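Local coordinates for bifunctional protein FolD (Thermus thermophilus, PDB 6V6Y) that binds NADP and probably oxidises 5,10-methylenetetrahydrofolate to 5,10-methenyltetrahydrofolate, which it then hydrolyses to 10-formyltetrahydrofolate, at residues Arg22-Leu32 and Met266-Arg277; Val204-Glu215 and Leu236-Val246. One frame throughout, in Å; residues are numbered along the deposited sequence.

Interaction 1. Residues Arg22-Leu32 and Met266-Arg277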
# COMPACT_ATOMS: atom_id res chain seq x y z
N ARG A 22 11.06 27.54 -9.23
CA ARG A 22 10.51 26.87 -10.40
C ARG A 22 9.40 27.70 -11.05
O ARG A 22 9.17 27.58 -12.26
CB ARG A 22 10.02 25.48 -9.99
CG ARG A 22 9.49 24.63 -11.14
CD ARG A 22 10.60 23.90 -11.87
NE ARG A 22 10.07 23.11 -12.98
CZ ARG A 22 9.72 23.63 -14.16
NH1 ARG A 22 9.85 24.93 -14.38
NH2 ARG A 22 9.24 22.84 -15.12
N LEU A 23 8.73 28.57 -10.28
CA LEU A 23 7.63 29.35 -10.83
C LEU A 23 8.12 30.36 -11.87
O LEU A 23 7.49 30.53 -12.92
CB LEU A 23 6.88 30.07 -9.70
CG LEU A 23 5.97 29.22 -8.81
CD1 LEU A 23 5.45 30.02 -7.62
CD2 LEU A 23 4.82 28.62 -9.60
N ARG A 24 9.24 31.05 -11.58
CA ARG A 24 9.78 32.01 -12.54
C ARG A 24 10.04 31.36 -13.90
O ARG A 24 9.79 31.96 -14.94
CB ARG A 24 11.07 32.62 -12.00
CG ARG A 24 10.97 33.11 -10.57
CD ARG A 24 12.34 33.56 -10.05
NE ARG A 24 12.28 34.06 -8.67
CZ ARG A 24 12.86 33.46 -7.63
NH1 ARG A 24 13.57 32.34 -7.79
NH2 ARG A 24 12.74 33.99 -6.41
N SER A 25 10.53 30.12 -13.89
CA SER A 25 10.72 29.33 -15.11
C SER A 25 9.40 28.81 -15.69
O SER A 25 9.41 27.85 -16.48
CB SER A 25 11.67 28.16 -14.84
OG SER A 25 13.04 28.53 -15.03
N LEU A 26 8.27 29.40 -15.32
CA LEU A 26 6.98 28.95 -15.80
C LEU A 26 6.19 30.14 -16.33
O LEU A 26 6.25 31.25 -15.78
CB LEU A 26 6.19 28.24 -14.69
CG LEU A 26 6.63 26.80 -14.42
CD1 LEU A 26 5.74 26.14 -13.39
CD2 LEU A 26 6.66 26.00 -15.71
N SER A 27 5.45 29.89 -17.41
CA SER A 27 4.55 30.90 -17.95
C SER A 27 3.43 31.21 -16.95
O SER A 27 3.24 32.36 -16.54
CB SER A 27 3.97 30.41 -19.28
OG SER A 27 2.66 30.90 -19.47
N PHE A 28 2.71 30.16 -16.54
CA PHE A 28 1.48 30.24 -15.78
C PHE A 28 1.74 30.27 -14.27
O PHE A 28 2.88 30.27 -13.79
CB PHE A 28 0.58 29.06 -16.12
CG PHE A 28 1.09 27.74 -15.58
CD1 PHE A 28 2.17 27.10 -16.18
CD2 PHE A 28 0.49 27.14 -14.48
CE1 PHE A 28 2.64 25.88 -15.69
CE2 PHE A 28 0.95 25.92 -13.99
CZ PHE A 28 2.03 25.30 -14.59
N THR A 29 0.64 30.26 -13.51
CA THR A 29 0.67 30.09 -12.07
C THR A 29 -0.31 28.99 -11.67
O THR A 29 -1.38 28.85 -12.29
CB THR A 29 0.33 31.42 -11.37
OG1 THR A 29 0.64 31.34 -9.97
CG2 THR A 29 -1.12 31.80 -11.55
N PRO A 30 0.05 28.15 -10.69
CA PRO A 30 -0.86 27.06 -10.31
C PRO A 30 -2.08 27.59 -9.59
O PRO A 30 -2.05 28.65 -8.94
CB PRO A 30 -0.00 26.18 -9.37
CG PRO A 30 1.41 26.68 -9.51
CD PRO A 30 1.30 28.12 -9.93
N SER A 31 -3.17 26.84 -9.71
CA SER A 31 -4.47 27.26 -9.19
C SER A 31 -5.02 26.15 -8.30
O SER A 31 -5.20 25.01 -8.75
CB SER A 31 -5.43 27.57 -10.34
OG SER A 31 -6.75 27.79 -9.88
N LEU A 32 -5.31 26.49 -7.04
CA LEU A 32 -5.77 25.53 -6.05
C LEU A 32 -7.20 25.86 -5.63
O LEU A 32 -7.51 27.02 -5.32
CB LEU A 32 -4.84 25.54 -4.82
CG LEU A 32 -5.25 24.77 -3.55
CD1 LEU A 32 -5.18 23.25 -3.75
CD2 LEU A 32 -4.37 25.20 -2.37
N MET A 266 1.61 22.52 -1.17
CA MET A 266 1.97 23.49 -2.20
C MET A 266 2.79 22.82 -3.29
O MET A 266 2.60 23.10 -4.49
CB MET A 266 2.74 24.67 -1.58
CG MET A 266 1.94 25.40 -0.51
SD MET A 266 0.37 25.83 -1.24
CE MET A 266 -0.70 25.66 0.16
N GLY A 267 3.69 21.91 -2.90
CA GLY A 267 4.48 21.20 -3.89
C GLY A 267 3.65 20.25 -4.74
O GLY A 267 3.92 20.07 -5.93
N ASN A 268 2.63 19.64 -4.14
CA ASN A 268 1.77 18.77 -4.94
C ASN A 268 0.91 19.60 -5.89
O ASN A 268 0.49 19.09 -6.95
CB ASN A 268 0.86 17.93 -4.03
CG ASN A 268 1.44 16.56 -3.70
OD1 ASN A 268 2.54 16.20 -4.13
ND2 ASN A 268 0.68 15.79 -2.93
N THR A 269 0.61 20.85 -5.52
CA THR A 269 -0.20 21.70 -6.39
C THR A 269 0.56 22.07 -7.66
O THR A 269 0.04 21.94 -8.77
CB THR A 269 -0.66 22.94 -5.62
OG1 THR A 269 -1.49 22.54 -4.53
CG2 THR A 269 -1.47 23.87 -6.53
N LEU A 270 1.81 22.50 -7.51
CA LEU A 270 2.70 22.65 -8.66
C LEU A 270 2.74 21.38 -9.50
O LEU A 270 2.55 21.41 -10.72
CB LEU A 270 4.10 23.03 -8.18
CG LEU A 270 5.17 23.31 -9.23
CD1 LEU A 270 4.61 24.08 -10.44
CD2 LEU A 270 6.35 24.07 -8.60
N GLU A 271 2.99 20.24 -8.85
CA GLU A 271 3.18 19.00 -9.59
C GLU A 271 1.94 18.66 -10.41
O GLU A 271 2.05 18.29 -11.58
CB GLU A 271 3.51 17.86 -8.63
CG GLU A 271 4.97 17.82 -8.23
CD GLU A 271 5.84 17.28 -9.34
OE1 GLU A 271 7.01 17.72 -9.44
OE2 GLU A 271 5.34 16.41 -10.10
N ALA A 272 0.76 18.76 -9.79
CA ALA A 272 -0.49 18.49 -10.50
C ALA A 272 -0.61 19.38 -11.74
O ALA A 272 -1.02 18.91 -12.80
CB ALA A 272 -1.68 18.70 -9.57
N ALA A 273 -0.25 20.66 -11.60
CA ALA A 273 -0.30 21.58 -12.73
C ALA A 273 0.59 21.11 -13.88
O ALA A 273 0.15 21.06 -15.04
CB ALA A 273 0.12 22.99 -12.28
N LEU A 274 1.84 20.75 -13.58
CA LEU A 274 2.79 20.36 -14.62
C LEU A 274 2.46 18.99 -15.21
O LEU A 274 2.80 18.71 -16.36
CB LEU A 274 4.21 20.38 -14.06
CG LEU A 274 4.63 21.67 -13.33
CD1 LEU A 274 6.10 21.66 -12.93
CD2 LEU A 274 4.35 22.86 -14.20
N LEU A 275 1.78 18.13 -14.44
CA LEU A 275 1.41 16.82 -14.97
C LEU A 275 0.35 16.94 -16.06
O LEU A 275 0.35 16.15 -17.02
CB LEU A 275 0.91 15.91 -13.84
CG LEU A 275 1.91 14.88 -13.28
CD1 LEU A 275 3.29 15.50 -13.04
CD2 LEU A 275 1.36 14.24 -12.01
N ARG A 276 -0.57 17.90 -15.95
CA ARG A 276 -1.50 18.20 -17.03
C ARG A 276 -0.76 18.91 -18.17
O ARG A 276 -0.54 18.32 -19.24
CB ARG A 276 -2.66 19.07 -16.53
CG ARG A 276 -3.80 18.32 -15.85
CD ARG A 276 -4.63 19.29 -15.01
NE ARG A 276 -5.44 20.18 -15.84
CZ ARG A 276 -5.38 21.51 -15.85
NH1 ARG A 276 -4.55 22.18 -15.06
NH2 ARG A 276 -6.18 22.18 -16.67
N ARG A 277 -0.38 20.16 -17.94
CA ARG A 277 0.47 20.91 -18.88
C ARG A 277 1.92 20.40 -18.83
O ARG A 277 2.40 19.74 -19.76
CB ARG A 277 0.43 22.41 -18.55
CG ARG A 277 -0.85 22.87 -17.87
CD ARG A 277 -0.64 24.13 -17.06
NE ARG A 277 -1.73 24.37 -16.11
CZ ARG A 277 -2.34 25.54 -15.95
NH1 ARG A 277 -1.97 26.58 -16.68
NH2 ARG A 277 -3.33 25.68 -15.07
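Arg22, in the last turn of helix 8-24, crosses Leu270 at about a right angle, its CG 4.1 Å from Leu270 CD2. The arginine leaves its backbone with CG anti to N (chi1 -176°) and then bends at chi2, so that the guanidinium turns along helix 257-276 and NH2 comes 4.0 Å from Leu274 CD1. Leu26 follows in the loop, where its CD1 is shared between two leucines one helical turn apart, 3.8 Å from Leu270 CD1 and 3.7 Å from Leu274 CD2.

Phe28 buries the most surface on its side of the contact. Its chi1 of 71° sets CG between the backbone N and the carbonyl carbon, with the far edge of the ring pressed against the helix: CZ meets Leu274 CD2 at 3.4 Å, close to the ring plane, and CE2 meets Ala273 CB. One face is covered by the C-terminal residue, Arg277. Its CD sits over the middle of the Phe28 ring, 3.8 Å from the centroid, in a CH-pi contact, and the guanidinium lies flat beyond it, the planes 15° apart, in an off-centre cation-pi stack. Asp89 forms a salt bridge with NH2 of the same guanidinium.

Pro30 brings the loop up to the helix, its CB 3.9 Å from Thr269 CG2. Leu32, early in strand 31-37, uses CB against that methyl and CD1 beside Thr269 OG1, an oxygen occupied with Leu265 O.

The start of the catalytic domain's chain and the last helix of the protein are thus joined almost wholly by apolar packing. The one charged group stacked on the aromatic ring has its position set twice, by the face of Phe28 and by the salt bridge to Asp89.

Interaction 2. Residues Val204-Glu215 and Leu236-Val246; sequences VAVGRPHLVRKE and LGDVHPEVAEV. With NAP (NADP nicotinamide-adenine-dinucleotide phosphate), chain B.
Arg213 reaches across to Glu242 and His240. CB already lies 3.2 Å from Glu242 OE1, and CG stays near the same oxygen. The chain then bends at both chi2 (-65°) and chi3 (-49°), so that CD passes beside His240 CB. NE gives a nearly straight hydrogen bond of 2.8 Å to Glu242 OE1, while NH2 bonds to Glu242 OE2 at 3.0 Å: a side-on, two-nitrogen salt bridge in which the carboxylate lies at the guanidinium's edge. CZ meanwhile stands over His240 CD2, with NH1 near the same carbon, for the guanidinium is stacked on the imidazole with centres 4.0 Å apart and planes within 1° of parallel.

Lys214 N donates to Glu242 OE1 at 2.9 Å, from the carboxylate face opposite Arg213 NE. His240 ND1 accepts from Glu242 N, which fixes the ring's rotation and suggests that its proton is on NE2. His210 directs its edge at the His240 face and is sandwiched between Leu236 CD2 and Pro241 CD, the latter 3.4 Å from the His210 centroid. Val212 N donates to Asp238 O and Val212 O accepts from His240 N, a single beta bridge pairing Val212 with Val239.

Nearer the cofactor, OD2 of buried Asp238 receives Val206 N at 2.9 Å and Gly207 N from the same face of the carboxylate, and Asn229 donates to OD1. Val206 CG1 packs against the ribose oxygen O4B of NADP, and the N7A/C8A edge of the adenine meets a face of the Arg208 guanidinium, NE 3.1 Å from N7A.

Backbone amides gathered on a buried carboxylate thus probably help to set the shape of the NADP-binding loop 205-208, while farther out, where Arg213 is exposed to solvent, a stacked salt bridge adds to the backbone bridge between the loops.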
# COMPACT_ATOMS: atom_id res chain seq x y z
N VAL A 204 5.05 8.76 15.00
CA VAL A 204 3.84 8.52 15.79
C VAL A 204 2.71 9.38 15.24
O VAL A 204 2.80 10.61 15.24
CB VAL A 204 4.07 8.80 17.28
CG1 VAL A 204 2.84 8.44 18.10
CG2 VAL A 204 5.32 8.04 17.80
N ALA A 205 1.62 8.72 14.78
CA ALA A 205 0.41 9.40 14.29
C ALA A 205 -0.83 8.69 14.84
O ALA A 205 -1.54 7.98 14.13
CB ALA A 205 0.38 9.46 12.76
N VAL A 206 -1.12 8.90 16.12
CA VAL A 206 -2.25 8.23 16.76
C VAL A 206 -3.29 9.19 17.33
O VAL A 206 -4.44 8.78 17.52
CB VAL A 206 -1.75 7.28 17.88
CG1 VAL A 206 -0.84 6.22 17.29
CG2 VAL A 206 -1.03 8.06 18.95
N GLY A 207 -2.95 10.44 17.62
CA GLY A 207 -3.92 11.35 18.19
C GLY A 207 -4.25 11.11 19.65
O GLY A 207 -5.41 11.24 20.05
N ARG A 208 -3.25 10.74 20.46
CA ARG A 208 -3.39 10.61 21.91
C ARG A 208 -2.30 11.48 22.52
O ARG A 208 -1.10 11.20 22.31
CB ARG A 208 -3.25 9.14 22.37
CG ARG A 208 -4.07 8.09 21.58
CD ARG A 208 -5.58 8.40 21.50
NE ARG A 208 -6.40 7.29 20.98
CZ ARG A 208 -7.25 7.40 19.94
NH1 ARG A 208 -7.37 8.56 19.30
NH2 ARG A 208 -7.96 6.34 19.53
N PRO A 209 -2.65 12.53 23.26
CA PRO A 209 -1.62 13.49 23.72
C PRO A 209 -0.60 12.84 24.64
O PRO A 209 -0.95 12.19 25.63
CB PRO A 209 -2.43 14.57 24.45
CG PRO A 209 -3.86 14.32 24.12
CD PRO A 209 -4.00 12.89 23.72
N HIS A 210 0.68 13.02 24.31
CA HIS A 210 1.81 12.57 25.13
C HIS A 210 1.71 11.09 25.50
O HIS A 210 2.21 10.66 26.55
CB HIS A 210 1.94 13.43 26.39
CG HIS A 210 2.24 14.86 26.11
ND1 HIS A 210 2.50 15.78 27.10
CD2 HIS A 210 2.31 15.55 24.94
CE1 HIS A 210 2.72 16.96 26.56
NE2 HIS A 210 2.62 16.85 25.25
N LEU A 211 1.09 10.30 24.62
CA LEU A 211 0.98 8.86 24.84
C LEU A 211 2.36 8.20 24.95
O LEU A 211 2.61 7.41 25.86
CB LEU A 211 0.15 8.25 23.72
CG LEU A 211 -0.37 6.82 23.64
CD1 LEU A 211 0.61 5.94 22.96
CD2 LEU A 211 -0.64 6.30 25.02
N VAL A 212 3.28 8.54 24.05
CA VAL A 212 4.57 7.84 23.99
C VAL A 212 5.52 8.40 25.05
O VAL A 212 5.89 9.58 25.01
CB VAL A 212 5.17 7.95 22.58
CG1 VAL A 212 6.60 7.35 22.54
CG2 VAL A 212 4.25 7.27 21.57
N ARG A 213 5.95 7.54 25.97
CA ARG A 213 6.84 7.89 27.07
C ARG A 213 8.27 7.49 26.74
O ARG A 213 8.54 6.82 25.74
CB ARG A 213 6.38 7.22 28.37
CG ARG A 213 4.87 7.31 28.65
CD ARG A 213 4.40 8.75 28.86
NE ARG A 213 5.25 9.44 29.84
CZ ARG A 213 4.81 9.99 30.97
NH1 ARG A 213 3.52 9.94 31.28
NH2 ARG A 213 5.66 10.60 31.80
N LYS A 214 9.21 7.89 27.59
CA LYS A 214 10.62 7.72 27.23
C LYS A 214 11.04 6.26 27.27
O LYS A 214 11.99 5.87 26.58
CB LYS A 214 11.51 8.55 28.15
CG LYS A 214 11.25 8.41 29.64
CD LYS A 214 12.42 8.99 30.45
CE LYS A 214 11.97 9.52 31.81
NZ LYS A 214 11.76 8.42 32.82
N GLU A 215 10.37 5.45 28.09
CA GLU A 215 10.69 4.02 28.14
C GLU A 215 10.33 3.33 26.83
O GLU A 215 10.89 2.26 26.54
CB GLU A 215 9.95 3.35 29.30
CG GLU A 215 10.49 3.72 30.66
CD GLU A 215 9.93 5.04 31.16
OE1 GLU A 215 8.86 5.48 30.64
OE2 GLU A 215 10.56 5.63 32.07
N LEU A 236 -0.75 19.69 21.67
CA LEU A 236 0.07 18.63 22.24
C LEU A 236 0.31 17.55 21.19
O LEU A 236 -0.63 17.13 20.51
CB LEU A 236 -0.61 18.01 23.46
CG LEU A 236 -0.13 18.50 24.82
CD1 LEU A 236 -0.17 20.03 24.90
CD2 LEU A 236 -0.97 17.86 25.91
N GLY A 237 1.57 17.13 21.05
CA GLY A 237 1.88 16.00 20.21
C GLY A 237 1.43 14.69 20.84
O GLY A 237 0.88 14.63 21.95
N ASP A 238 1.64 13.60 20.09
CA ASP A 238 1.41 12.27 20.65
C ASP A 238 2.58 11.79 21.48
O ASP A 238 2.46 10.75 22.14
CB ASP A 238 1.18 11.24 19.55
CG ASP A 238 -0.01 11.55 18.71
OD1 ASP A 238 -0.98 12.13 19.23
OD2 ASP A 238 0.02 11.20 17.52
N VAL A 239 3.70 12.50 21.45
CA VAL A 239 4.92 12.08 22.11
C VAL A 239 5.14 12.97 23.33
O VAL A 239 5.06 14.20 23.23
CB VAL A 239 6.10 12.13 21.14
CG1 VAL A 239 7.37 11.73 21.83
CG2 VAL A 239 5.82 11.24 19.91
N HIS A 240 5.40 12.36 24.48
CA HIS A 240 5.65 13.11 25.69
C HIS A 240 6.99 13.86 25.60
O HIS A 240 7.99 13.27 25.19
CB HIS A 240 5.67 12.18 26.90
CG HIS A 240 5.54 12.88 28.21
ND1 HIS A 240 6.61 13.47 28.85
CD2 HIS A 240 4.46 13.13 28.98
CE1 HIS A 240 6.19 14.03 29.97
NE2 HIS A 240 4.89 13.84 30.07
N PRO A 241 7.04 15.13 26.01
CA PRO A 241 8.30 15.90 25.90
C PRO A 241 9.47 15.29 26.65
O PRO A 241 10.62 15.57 26.29
CB PRO A 241 7.94 17.29 26.45
CG PRO A 241 6.51 17.22 26.90
CD PRO A 241 5.88 16.00 26.28
N GLU A 242 9.24 14.43 27.65
CA GLU A 242 10.35 13.74 28.30
C GLU A 242 11.19 12.93 27.32
O GLU A 242 12.33 12.59 27.64
CB GLU A 242 9.82 12.82 29.40
CG GLU A 242 9.14 11.56 28.86
CD GLU A 242 8.53 10.71 29.96
OE1 GLU A 242 8.00 9.62 29.64
OE2 GLU A 242 8.58 11.14 31.13
N VAL A 243 10.66 12.62 26.13
CA VAL A 243 11.37 11.81 25.14
C VAL A 243 12.63 12.52 24.66
O VAL A 243 13.58 11.85 24.21
CB VAL A 243 10.38 11.45 23.99
CG1 VAL A 243 11.10 11.00 22.71
CG2 VAL A 243 9.40 10.36 24.46
N ALA A 244 12.68 13.85 24.79
CA ALA A 244 13.91 14.61 24.51
C ALA A 244 15.09 14.16 25.37
O ALA A 244 16.24 14.45 25.01
CB ALA A 244 13.65 16.10 24.70
N GLU A 245 14.84 13.45 26.48
CA GLU A 245 15.93 12.95 27.31
C GLU A 245 16.63 11.75 26.67
O GLU A 245 17.80 11.48 26.98
CB GLU A 245 15.43 12.52 28.69
CG GLU A 245 14.82 13.61 29.55
CD GLU A 245 14.13 13.05 30.80
OE1 GLU A 245 13.05 13.57 31.15
OE2 GLU A 245 14.67 12.09 31.41
N VAL A 246 15.93 10.98 25.84
CA VAL A 246 16.47 9.76 25.27
C VAL A 246 16.74 9.90 23.77
O VAL A 246 17.69 9.31 23.25
CB VAL A 246 15.53 8.56 25.55
CG1 VAL A 246 15.41 8.32 27.06
CG2 VAL A 246 14.17 8.81 24.94
PA NAP B . -6.63 7.99 12.70
O1A NAP B . -7.61 8.96 13.24
O2A NAP B . -7.21 7.22 11.58
O5B NAP B . -6.11 7.02 13.87
C5B NAP B . -4.73 6.93 14.13
C4B NAP B . -4.30 5.48 14.35
O4B NAP B . -3.58 5.38 15.56
C3B NAP B . -5.48 4.52 14.45
O3B NAP B . -5.62 3.84 13.22
C2B NAP B . -5.14 3.58 15.59
O2B NAP B . -4.91 2.25 15.16
C1B NAP B . -3.86 4.15 16.20
N9A NAP B . -4.03 4.34 17.66
C8A NAP B . -4.91 5.19 18.27
N7A NAP B . -4.75 5.07 19.61
C5A NAP B . -3.79 4.17 19.86
C6A NAP B . -3.24 3.68 21.04
N6A NAP B . -3.68 4.12 22.21
N1A NAP B . -2.24 2.73 20.99
C2A NAP B . -1.79 2.28 19.77
N3A NAP B . -2.33 2.77 18.60
C4A NAP B . -3.32 3.69 18.64
O3 NAP B . -5.29 8.76 12.25
PN NAP B . -5.04 10.24 11.67
O1N NAP B . -6.20 10.61 10.83
O2N NAP B . -3.67 10.29 11.11
O5D NAP B . -5.08 11.13 13.01
C5D NAP B . -4.11 10.92 14.01
C4D NAP B . -3.60 12.25 14.54
O4D NAP B . -2.71 12.85 13.62
C3D NAP B . -4.75 13.22 14.77
O3D NAP B . -4.73 13.68 16.10
C2D NAP B . -4.47 14.38 13.83
O2D NAP B . -4.69 15.60 14.49
C1D NAP B . -3.01 14.22 13.48
N1N NAP B . -2.75 14.69 12.10
C2N NAP B . -1.87 15.71 11.90
C3N NAP B . -1.61 16.17 10.62
C7N NAP B . -0.55 17.22 10.41
O7N NAP B . -0.38 17.76 9.12
N7N NAP B . 0.19 17.60 11.44
C4N NAP B . -2.25 15.59 9.53
C5N NAP B . -3.15 14.55 9.75
C6N NAP B . -3.39 14.11 11.04
P2B NAP B . -6.11 1.29 14.71
O1X NAP B . -6.53 1.63 13.30
O2X NAP B . -5.62 -0.14 14.75
O3X NAP B . -7.29 1.46 15.64

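The two contacts lie on opposite sides of the chain's centre, their own centres 37 Å apart and their nearest atoms about 17 Å apart. Along the chain, residues 22-32 come first, then both segments of interaction 2, and finally 266-277. Interaction 2 is thus local to the NAD(P)-binding domain, its first segment leaving the end of strand 201-204 in the parallel sheet of that domain. Interaction 1 is long-range: helix 257-276 returns the chain from there to the start of strand 31-37 in the parallel sheet of the catalytic domain. One contact therefore shapes part of the cofactor pocket, while the other joins the chain's end to the catalytic domain.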